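Local atomic coordinates of quinone oxidoreductase (Coxiella burnetii, PDB entry 3TQH), a protein that binds NADPH and probably uses it to reduce quinones, as a member of the medium-chain dehydrogenase/reductase superfamily. Residues 43-48 / 302-307; 290-295 / 314-319. All coordinates share one frame; numbering follows the deposited sequence.

Interaction 1. Residues 43-48 / 302-307; sequences ASLNPI and TAHELL. With NDP (NADPH dihydro-nicotinamide-adenine-dinucleotide phosphate), chain B.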
loop_
_atom_site.group_PDB
_atom_site.type_symbol
_atom_site.label_atom_id
_atom_site.label_comp_id
_atom_site.label_asym_id
_atom_site.label_seq_id
_atom_site.Cartn_x
_atom_site.Cartn_y
_atom_site.Cartn_z
ATOM N N ALA A 43 10.245 -3.050 -7.400
ATOM C CA ALA A 43 8.803 -2.805 -7.502
ATOM C C ALA A 43 8.050 -3.670 -6.489
ATOM O O ALA A 43 8.221 -4.887 -6.464
ATOM C CB ALA A 43 8.316 -3.108 -8.907
ATOM N N SER A 44 7.220 -3.047 -5.656
ATOM C CA SER A 44 6.549 -3.777 -4.589
ATOM C C SER A 44 5.154 -4.199 -4.986
ATOM O O SER A 44 4.534 -3.602 -5.868
ATOM C CB SER A 44 6.504 -2.956 -3.300
ATOM O OG SER A 44 5.699 -1.802 -3.431
ATOM N N LEU A 45 4.677 -5.242 -4.319
ATOM C CA LEU A 45 3.337 -5.779 -4.535
ATOM C C LEU A 45 2.346 -5.180 -3.547
ATOM O O LEU A 45 2.668 -4.961 -2.383
ATOM C CB LEU A 45 3.338 -7.303 -4.381
ATOM C CG LEU A 45 4.090 -8.090 -5.450
ATOM C CD1 LEU A 45 5.587 -8.051 -5.188
ATOM C CD2 LEU A 45 3.580 -9.531 -5.508
ATOM N N ASN A 46 1.135 -4.933 -4.028
ATOM C CA ASN A 46 0.019 -4.523 -3.186
ATOM C C ASN A 46 -1.200 -5.378 -3.525
ATOM O O ASN A 46 -1.315 -5.857 -4.647
ATOM C CB ASN A 46 -0.309 -3.056 -3.426
ATOM C CG ASN A 46 0.831 -2.142 -3.052
ATOM O OD1 ASN A 46 1.684 -1.823 -3.887
ATOM N ND2 ASN A 46 0.870 -1.733 -1.786
ATOM N N PRO A 47 -2.120 -5.565 -2.566
ATOM C CA PRO A 47 -3.344 -6.322 -2.834
ATOM C C PRO A 47 -4.160 -5.862 -4.057
ATOM O O PRO A 47 -4.751 -6.697 -4.763
ATOM C CB PRO A 47 -4.151 -6.126 -1.546
ATOM C CG PRO A 47 -3.103 -5.985 -0.485
ATOM C CD PRO A 47 -1.991 -5.220 -1.133
ATOM N N ILE A 48 -4.194 -4.552 -4.300
ATOM C CA ILE A 48 -4.828 -4.001 -5.498
ATOM C C ILE A 48 -4.346 -4.734 -6.763
ATOM O O ILE A 48 -5.121 -4.906 -7.706
ATOM C CB ILE A 48 -4.586 -2.470 -5.632
ATOM C CG1 ILE A 48 -5.471 -1.860 -6.725
ATOM C CG2 ILE A 48 -3.136 -2.170 -5.928
ATOM C CD1 ILE A 48 -6.833 -1.456 -6.251
ATOM N N THR A 302 3.946 -17.291 -7.992
ATOM C CA THR A 302 4.188 -17.641 -6.598
ATOM C C THR A 302 3.924 -16.467 -5.660
ATOM O O THR A 302 3.232 -16.614 -4.647
ATOM C CB THR A 302 5.645 -18.104 -6.407
ATOM O OG1 THR A 302 5.931 -19.158 -7.333
ATOM C CG2 THR A 302 5.880 -18.610 -4.997
ATOM N N ALA A 303 4.475 -15.310 -6.015
ATOM C CA ALA A 303 4.333 -14.081 -5.233
ATOM C C ALA A 303 2.875 -13.682 -5.047
ATOM O O ALA A 303 2.458 -13.318 -3.946
ATOM C CB ALA A 303 5.102 -12.936 -5.904
ATOM N N HIS A 304 2.110 -13.747 -6.129
ATOM C CA HIS A 304 0.688 -13.420 -6.089
ATOM C C HIS A 304 -0.142 -14.428 -5.288
ATOM O O HIS A 304 -1.088 -14.037 -4.602
ATOM C CB HIS A 304 0.128 -13.250 -7.511
ATOM C CG HIS A 304 -0.019 -11.820 -7.921
ATOM N ND1 HIS A 304 -1.151 -11.335 -8.539
ATOM C CD2 HIS A 304 0.806 -10.760 -7.761
ATOM C CE1 HIS A 304 -1.010 -10.040 -8.758
ATOM N NE2 HIS A 304 0.169 -9.666 -8.293
ATOM N N GLU A 305 0.221 -15.706 -5.358
ATOM C CA GLU A 305 -0.414 -16.738 -4.527
ATOM C C GLU A 305 -0.210 -16.444 -3.038
ATOM O O GLU A 305 -1.130 -16.581 -2.241
ATOM C CB GLU A 305 0.147 -18.132 -4.844
ATOM C CG GLU A 305 -0.150 -18.663 -6.249
ATOM C CD GLU A 305 0.580 -19.967 -6.556
ATOM O OE1 GLU A 305 1.214 -20.538 -5.639
ATOM O OE2 GLU A 305 0.520 -20.431 -7.717
ATOM N N LEU A 306 1.010 -16.046 -2.675
ATOM C CA LEU A 306 1.331 -15.722 -1.288
ATOM C C LEU A 306 0.567 -14.482 -0.842
ATOM O O LEU A 306 -0.068 -14.484 0.209
ATOM C CB LEU A 306 2.841 -15.513 -1.110
ATOM C CG LEU A 306 3.353 -15.296 0.321
ATOM C CD1 LEU A 306 2.962 -16.463 1.238
ATOM C CD2 LEU A 306 4.872 -15.083 0.335
ATOM N N LEU A 307 0.615 -13.436 -1.660
ATOM C CA LEU A 307 -0.090 -12.185 -1.375
ATOM C C LEU A 307 -1.608 -12.378 -1.180
ATOM O O LEU A 307 -2.202 -11.776 -0.281
ATOM C CB LEU A 307 0.164 -11.178 -2.500
ATOM C CG LEU A 307 -0.248 -9.721 -2.253
ATOM C CD1 LEU A 307 0.638 -9.083 -1.188
ATOM C CD2 LEU A 307 -0.200 -8.921 -3.566
HETATM P PA NDP B . -1.945 -6.939 3.290
HETATM O O1A NDP B . -2.160 -8.076 2.374
HETATM O O2A NDP B . -0.521 -6.556 3.353
HETATM O O5B NDP B . -2.447 -7.315 4.769
HETATM C C5B NDP B . -2.191 -8.613 5.271
HETATM C C4B NDP B . -2.478 -8.655 6.764
HETATM O O4B NDP B . -3.874 -8.733 6.970
HETATM C C3B NDP B . -1.876 -9.855 7.483
HETATM O O3B NDP B . -0.792 -9.433 8.284
HETATM C C2B NDP B . -3.012 -10.435 8.319
HETATM O O2B NDP B . -2.660 -10.623 9.672
HETATM C C1B NDP B . -4.101 -9.382 8.199
HETATM N N9A NDP B . -5.473 -9.911 8.213
HETATM C C8A NDP B . -6.048 -10.746 7.287
HETATM N N7A NDP B . -7.327 -10.973 7.649
HETATM C C5A NDP B . -7.578 -10.297 8.788
HETATM C C6A NDP B . -8.719 -10.196 9.572
HETATM N N6A NDP B . -9.816 -10.847 9.220
HETATM N N1A NDP B . -8.696 -9.425 10.712
HETATM C C2A NDP B . -7.534 -8.752 11.062
HETATM N N3A NDP B . -6.398 -8.846 10.277
HETATM C C4A NDP B . -6.423 -9.616 9.156
HETATM O O3 NDP B . -2.871 -5.690 2.869
HETATM P PN NDP B . -2.465 -4.127 2.898
HETATM O O1N NDP B . -1.535 -3.851 1.783
HETATM O O2N NDP B . -2.107 -3.675 4.250
HETATM O O5D NDP B . -3.888 -3.484 2.514
HETATM C C5D NDP B . -5.057 -3.765 3.258
HETATM C C4D NDP B . -6.289 -3.374 2.448
HETATM O O4D NDP B . -6.271 -1.986 2.171
HETATM C C3D NDP B . -6.335 -4.104 1.114
HETATM O O3D NDP B . -7.639 -4.588 0.888
HETATM C C2D NDP B . -5.938 -3.053 0.099
HETATM O O2D NDP B . -6.510 -3.281 -1.176
HETATM C C1D NDP B . -6.421 -1.767 0.777
HETATM N N1N NDP B . -5.705 -0.534 0.377
HETATM C C2N NDP B . -6.461 0.546 -0.008
HETATM C C3N NDP B . -5.885 1.732 -0.457
HETATM C C7N NDP B . -6.725 2.904 -0.872
HETATM O O7N NDP B . -6.078 4.071 -1.331
HETATM N N7N NDP B . -8.053 2.820 -0.811
HETATM C C4N NDP B . -4.385 1.813 -0.519
HETATM C C5N NDP B . -3.619 0.607 -0.077
HETATM C C6N NDP B . -4.328 -0.510 0.355
HETATM P P2B NDP B . -2.460 -12.099 10.286
HETATM O O1X NDP B . -1.810 -11.962 11.639
HETATM O O2X NDP B . -1.560 -12.916 9.391
HETATM O O3X NDP B . -3.774 -12.814 10.450
#

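Interaction 2. Residues 290-295 / 314-319; sequences EISRIF and GKLVFK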
loop_
_atom_site.group_PDB
_atom_site.type_symbol
_atom_site.label_atom_id
_atom_site.label_comp_id
_atom_site.label_asym_id
_atom_site.label_seq_id
_atom_site.Cartn_x
_atom_site.Cartn_y
_atom_site.Cartn_z
ATOM N N GLU A 290 9.204 -3.471 6.847
ATOM C CA GLU A 290 9.404 -4.905 6.909
ATOM C C GLU A 290 9.205 -5.497 5.525
ATOM O O GLU A 290 8.094 -5.527 5.010
ATOM C CB GLU A 290 8.409 -5.528 7.896
ATOM C CG GLU A 290 8.423 -7.051 7.959
ATOM C CD GLU A 290 9.744 -7.618 8.436
ATOM O OE1 GLU A 290 10.469 -6.918 9.177
ATOM O OE2 GLU A 290 10.051 -8.775 8.074
ATOM N N ILE A 291 10.296 -5.950 4.923
ATOM C CA ILE A 291 10.245 -6.696 3.680
ATOM C C ILE A 291 10.397 -8.180 4.029
ATOM O O ILE A 291 11.487 -8.640 4.365
ATOM C CB ILE A 291 11.354 -6.235 2.723
ATOM C CG1 ILE A 291 11.182 -4.745 2.402
ATOM C CG2 ILE A 291 11.332 -7.063 1.441
ATOM C CD1 ILE A 291 12.401 -4.108 1.763
ATOM N N SER A 292 9.295 -8.921 3.975
ATOM C CA SER A 292 9.310 -10.322 4.405
ATOM C C SER A 292 9.845 -11.273 3.323
ATOM O O SER A 292 10.452 -12.296 3.643
ATOM C CB SER A 292 7.926 -10.765 4.897
ATOM O OG SER A 292 6.942 -10.620 3.893
ATOM N N ARG A 293 9.630 -10.951 2.054
ATOM C CA ARG A 293 10.248 -11.731 0.989
ATOM C C ARG A 293 10.552 -10.918 -0.273
ATOM O O ARG A 293 9.801 -10.032 -0.656
ATOM C CB ARG A 293 9.406 -12.965 0.649
ATOM C CG ARG A 293 10.052 -13.785 -0.446
ATOM C CD ARG A 293 9.645 -15.233 -0.515
ATOM N NE ARG A 293 10.165 -15.772 -1.774
ATOM C CZ ARG A 293 11.430 -16.135 -1.988
ATOM N NH1 ARG A 293 12.336 -16.097 -1.010
ATOM N NH2 ARG A 293 11.782 -16.583 -3.190
ATOM N N ILE A 294 11.674 -11.255 -0.902
ATOM C CA ILE A 294 12.150 -10.621 -2.120
ATOM C C ILE A 294 12.031 -11.619 -3.262
ATOM O O ILE A 294 12.581 -12.721 -3.176
ATOM C CB ILE A 294 13.642 -10.222 -1.990
ATOM C CG1 ILE A 294 13.863 -9.331 -0.760
ATOM C CG2 ILE A 294 14.120 -9.528 -3.267
ATOM C CD1 ILE A 294 15.323 -9.055 -0.446
ATOM N N PHE A 295 11.341 -11.225 -4.331
ATOM C CA PHE A 295 11.104 -12.093 -5.496
ATOM C C PHE A 295 11.780 -11.571 -6.761
ATOM O O PHE A 295 11.986 -10.366 -6.907
ATOM C CB PHE A 295 9.603 -12.173 -5.802
ATOM C CG PHE A 295 8.803 -12.922 -4.785
ATOM C CD1 PHE A 295 8.647 -14.296 -4.880
ATOM C CD2 PHE A 295 8.170 -12.249 -3.753
ATOM C CE1 PHE A 295 7.893 -14.993 -3.951
ATOM C CE2 PHE A 295 7.411 -12.937 -2.822
ATOM C CZ PHE A 295 7.277 -14.314 -2.917
ATOM N N GLY A 314 4.193 -7.507 6.610
ATOM C CA GLY A 314 4.925 -6.446 5.911
ATOM C C GLY A 314 4.732 -6.440 4.401
ATOM O O GLY A 314 3.604 -6.515 3.908
ATOM N N LYS A 315 5.840 -6.362 3.666
ATOM C CA LYS A 315 5.804 -6.147 2.220
ATOM C C LYS A 315 6.505 -7.250 1.451
ATOM O O LYS A 315 7.527 -7.780 1.899
ATOM C CB LYS A 315 6.472 -4.815 1.868
ATOM C CG LYS A 315 5.724 -3.566 2.316
ATOM C CD LYS A 315 4.367 -3.390 1.640
ATOM C CE LYS A 315 4.473 -3.188 0.129
ATOM N NZ LYS A 315 3.148 -2.871 -0.477
ATOM N N LEU A 316 5.932 -7.595 0.296
ATOM C CA LEU A 316 6.607 -8.410 -0.704
ATOM C C LEU A 316 7.137 -7.447 -1.753
ATOM O O LEU A 316 6.497 -6.429 -2.046
ATOM C CB LEU A 316 5.644 -9.407 -1.357
ATOM C CG LEU A 316 4.858 -10.359 -0.451
ATOM C CD1 LEU A 316 3.957 -11.249 -1.300
ATOM C CD2 LEU A 316 5.790 -11.194 0.418
ATOM N N VAL A 317 8.300 -7.756 -2.318
ATOM C CA VAL A 317 8.905 -6.871 -3.310
ATOM C C VAL A 317 9.638 -7.639 -4.408
ATOM O O VAL A 317 10.246 -8.688 -4.162
ATOM C CB VAL A 317 9.861 -5.852 -2.633
ATOM C CG1 VAL A 317 11.049 -6.561 -1.999
ATOM C CG2 VAL A 317 10.326 -4.797 -3.633
ATOM N N PHE A 318 9.543 -7.119 -5.628
ATOM C CA PHE A 318 10.329 -7.619 -6.743
ATOM C C PHE A 318 11.655 -6.871 -6.788
ATOM O O PHE A 318 11.680 -5.639 -6.775
ATOM C CB PHE A 318 9.604 -7.417 -8.082
ATOM C CG PHE A 318 8.430 -8.331 -8.293
ATOM C CD1 PHE A 318 8.596 -9.713 -8.293
ATOM C CD2 PHE A 318 7.159 -7.807 -8.531
ATOM C CE1 PHE A 318 7.513 -10.559 -8.504
ATOM C CE2 PHE A 318 6.071 -8.650 -8.741
ATOM C CZ PHE A 318 6.246 -10.026 -8.728
ATOM N N LYS A 319 12.748 -7.622 -6.830
ATOM C CA LYS A 319 14.047 -7.064 -7.154
ATOM C C LYS A 319 14.228 -7.236 -8.657
ATOM O O LYS A 319 14.387 -8.354 -9.142
ATOM C CB LYS A 319 15.155 -7.785 -6.390
ATOM C CG LYS A 319 16.566 -7.447 -6.849
ATOM C CD LYS A 319 17.618 -8.232 -6.063
ATOM C CE LYS A 319 18.534 -7.319 -5.270
ATOM N NZ LYS A 319 19.294 -6.392 -6.164
#

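Interaction 1. Residues 43-48 / 302-307
Ala303 opens the contact by offering its CB, which points at the 43-48 segment, to the end of Leu45: Leu45 CD2 lies 3.8 Å from Ala303 CB. The same methyl serves the next residue. His304 brings CD2 of its imidazole to 3.8 Å from Leu45 CD2, so the methyl sits at the edge of the ring, near its plane, and the two side chains meet at a slant. Both ring nitrogens are engaged with other residues, ND1 with Arg53 and NE2 with the hydroxyl of Tyr108; these two bonds should fix how the ring is turned and leave a carbon edge for the leucine. One turn on from Ala303, and tied to it by the helical bond from Leu307 N to Ala303 O, Leu307 carries the other half of the contact. Its CG stands anti to the backbone N (chi1 -168°), and CD2 reaches in over the peptide that joins Asn46 to Pro47, 3.4 Å from Asn46 O. Leu307 CD2 is also 4.0 Å from Leu45 CB, which makes Leu45 and Leu307 the main apolar partners. No hydrogen bond crosses between the segments, and all six touching residues are buried.

The Pro47 ring meets the cofactor: Pro47 CD comes within 3.3 Å of O1N of NADPH, and Pro47 CG within 3.4 Å of its bridging O3, against the pyrophosphate. Leu307 packs near Val312, another NADPH-site residue, so the contact backs one wall of the cofactor pocket. In the fold, helix 300-308 lies over the turn leading from strand 36-44 into helix 47-53, with Tyr50 of the latter touching both His304 and Leu307, while Leu316 and Phe295 of the adjoining strands make contact with Leu306.

Interaction 2. Residues 290-295 / 314-319
Glu290 O accepts from Lys315 N, the first of five backbone hydrogen bonds that join the two segments in parallel; the axes of strands 291-295 and 315-319 come within 4.6 Å at their closest and diverge by 23°. Lys315 O in turn accepts from Ser292 N at 3.0 Å. A beta bulge follows: the pairing steps from Ile291 with Lys315 to Arg293 with Leu316, and Ser292 is the extra residue. Beyond it the bonds resume with Val317 N to Arg293 O, then Phe295 N to Val317 O, 2.8 Å and nearly straight at 173°, and finally Lys319 N to Phe295 O. A CA-H...O contact also forms at Gly314, whose CA is 3.4 Å from Glu290 O; its positive phi of 64° suits glycine.

Apolar contacts line both faces. On one, Val317 CG1 is pressed 3.5 Å from Ile291 CG2 and also meets Ile294 CG1, whose side chain runs beside it in the same direction. On the other, Leu316 CD2 touches the edge of the Phe295 ring at CE2 (4.0 Å), and Phe295 CB packs 3.6 Å from Phe318 CD1. From the ring's own strand, Arg293 CG lies 3.6 Å above the Phe295 plane, toward its rim.

The strands are the two arms of a beta-alpha-beta unit: helix 300-308 covers the face of Leu316 and Phe295, and helix 128-133 that of Ile291, Ile294 and Val317.

How the interactions relate
Interactions 1 and 2 lie with centres about 9 Å apart, on the same side of the chain's centre, and their segments alternate in sequence: 43-48, 290-295, 302-307, 314-319. Strand 315-319 of interaction 2 links the two: it pairs in parallel with 291-295 and antiparallel with 36-44 in one mixed sheet, with Phe318 N 2.7 Å from Ala43 O, and Lys315 NZ reaches Leu45 O at 2.9 Å. Helix 300-308, the connection between the two strands of interaction 2, supplies one side of interaction 1. The C-terminal beta-alpha-beta unit is thereby joined to the N-terminal GroES-like part of the chain, next to the NADPH pyrophosphate.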